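Local coordinates for protein succinate dehydrogenase subunit A (Mycolicibacterium smegmatis, PDB 7D6V) that serves as the FAD-containing flavoprotein subunit of a membrane-bound succinate dehydrogenase, where it probably oxidises succinate and passes the electrons to the iron-sulfur subunit, at residues A[95-98]-A[99-102]. Sequence-based numbering, arbitrary orientation.
Sequences PDRV and WELE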
loop_
_atom_site.group_PDB
_atom_site.type_symbol
_atom_site.label_atom_id
_atom_site.label_comp_id
_atom_site.label_asym_id
_atom_site.label_seq_id
_atom_site.Cartn_x
_atom_site.Cartn_y
_atom_site.Cartn_z
ATOM N N PRO A 95 6.518 -21.042 -12.543
ATOM C CA PRO A 95 7.827 -20.695 -11.961
ATOM C C PRO A 95 8.628 -19.703 -12.787
ATOM O O PRO A 95 9.340 -18.870 -12.214
ATOM C CB PRO A 95 8.535 -22.051 -11.867
ATOM C CG PRO A 95 7.449 -23.038 -11.824
ATOM C CD PRO A 95 6.391 -22.501 -12.716
ATOM N N ASP A 96 8.533 -19.769 -14.117
ATOM C CA ASP A 96 9.286 -18.851 -14.965
ATOM C C ASP A 96 8.855 -17.408 -14.746
ATOM O O ASP A 96 9.697 -16.504 -14.686
ATOM C CB ASP A 96 9.112 -19.235 -16.432
ATOM C CG ASP A 96 9.909 -20.460 -16.811
ATOM O OD1 ASP A 96 11.029 -20.630 -16.289
ATOM O OD2 ASP A 96 9.413 -21.255 -17.637
ATOM N N ARG A 97 7.548 -17.170 -14.638
ATOM C CA ARG A 97 7.056 -15.809 -14.459
ATOM C C ARG A 97 7.480 -15.244 -13.110
ATOM O O ARG A 97 7.876 -14.077 -13.014
ATOM C CB ARG A 97 5.537 -15.781 -14.610
ATOM C CG ARG A 97 5.023 -16.500 -15.848
ATOM C CD ARG A 97 5.174 -15.660 -17.110
ATOM N NE ARG A 97 6.522 -15.729 -17.668
ATOM C CZ ARG A 97 6.966 -16.713 -18.442
ATOM N NH1 ARG A 97 6.171 -17.722 -18.758
ATOM N NH2 ARG A 97 8.207 -16.688 -18.900
ATOM N N VAL A 98 7.430 -16.065 -12.062
ATOM C CA VAL A 98 7.875 -15.615 -10.748
ATOM C C VAL A 98 9.370 -15.327 -10.761
ATOM O O VAL A 98 9.831 -14.343 -10.173
ATOM C CB VAL A 98 7.504 -16.653 -9.674
ATOM C CG1 VAL A 98 7.914 -16.161 -8.300
ATOM C CG2 VAL A 98 6.016 -16.935 -9.714
ATOM N N TRP A 99 10.151 -16.176 -11.431
ATOM C CA TRP A 99 11.590 -15.945 -11.501
ATOM C C TRP A 99 11.915 -14.665 -12.257
ATOM O O TRP A 99 12.809 -13.913 -11.857
ATOM C CB TRP A 99 12.290 -17.134 -12.151
ATOM C CG TRP A 99 12.542 -18.242 -11.204
ATOM C CD1 TRP A 99 12.806 -18.135 -9.875
ATOM C CD2 TRP A 99 12.555 -19.637 -11.508
ATOM N NE1 TRP A 99 12.984 -19.379 -9.328
ATOM C CE2 TRP A 99 12.833 -20.320 -10.312
ATOM C CE3 TRP A 99 12.360 -20.376 -12.677
ATOM C CZ2 TRP A 99 12.921 -21.704 -10.249
ATOM C CZ3 TRP A 99 12.445 -21.748 -12.611
ATOM C CH2 TRP A 99 12.724 -22.399 -11.406
ATOM N N GLU A 100 11.212 -14.400 -13.357
ATOM C CA GLU A 100 11.479 -13.175 -14.098
ATOM C C GLU A 100 10.908 -11.946 -13.409
ATOM O O GLU A 100 11.294 -10.828 -13.758
ATOM C CB GLU A 100 10.944 -13.277 -15.528
ATOM C CG GLU A 100 9.444 -13.225 -15.660
ATOM C CD GLU A 100 8.974 -13.641 -17.039
ATOM O OE1 GLU A 100 9.789 -14.200 -17.801
ATOM O OE2 GLU A 100 7.792 -13.406 -17.361
ATOM N N LEU A 101 10.002 -12.123 -12.443
ATOM C CA LEU A 101 9.554 -10.985 -11.644
ATOM C C LEU A 101 10.708 -10.343 -10.886
ATOM O O LEU A 101 10.773 -9.116 -10.768
ATOM C CB LEU A 101 8.466 -11.412 -10.661
ATOM C CG LEU A 101 7.013 -11.161 -11.047
ATOM C CD1 LEU A 101 6.103 -11.646 -9.940
ATOM C CD2 LEU A 101 6.784 -9.690 -11.327
ATOM N N GLU A 102 11.624 -11.150 -10.351
ATOM C CA GLU A 102 12.713 -10.589 -9.563
ATOM C C GLU A 102 13.887 -10.123 -10.411
ATOM O O GLU A 102 14.786 -9.465 -9.880
ATOM C CB GLU A 102 13.188 -11.592 -8.511
ATOM C CG GLU A 102 13.754 -12.877 -9.051
ATOM C CD GLU A 102 14.289 -13.764 -7.951
ATOM O OE1 GLU A 102 14.417 -13.275 -6.812
ATOM O OE2 GLU A 102 14.584 -14.947 -8.222
#
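Bends at chi2 (-79°) and chi3 (82°) turn the side chain of Arg97 round the side of the helix, where it meets Glu100, which leans back with CG between its backbone N and carbonyl carbon and lies side by side with it. The result is an i to i+3 salt bridge in the last turns of helix 84-102, within the FAD-binding domain. Arginine suits the place because NE and NH2 offer two N-H groups along one side: NE reaches Glu100 OE2 at 2.7 Å and NH2 reaches Glu100 OE1 at 3.1 Å. Both oxygens lie close to the guanidinium plane, but the nitrogens come from above the carboxylate, whose plane is turned 49° from the guanidinium, so the pair is bidentate without being coplanar. Glu100 OE2 also forms a salt bridge with Arg22, and the two arginines together would be expected to keep the carboxylate ionised. Arg97 itself packs on Leu433, Val434 and Arg437 of helix 427-448, so this face of the helix is joined to a second helix as well as to Arg22.

In the i to i+4 backbone bonding of the helix, Trp99 N donates to Pro95 O at 2.9 Å, and the same oxygen sits above one face of the indole, offset toward its rim. Proline, with no N-H to give, serves here through its carbonyl and its compact ring: Pro95 CB makes a CH-pi contact, 4.2 Å from the centroid of the six-membered ring. The broad indole also lies against Met58 and packs on Gly127 of the neighbouring iron-sulfur subunit, placing this helical turn at the subunit interface. At the ring's edge, near its plane, Asp96 OD1 stands 3.9 Å from Trp99 CE3.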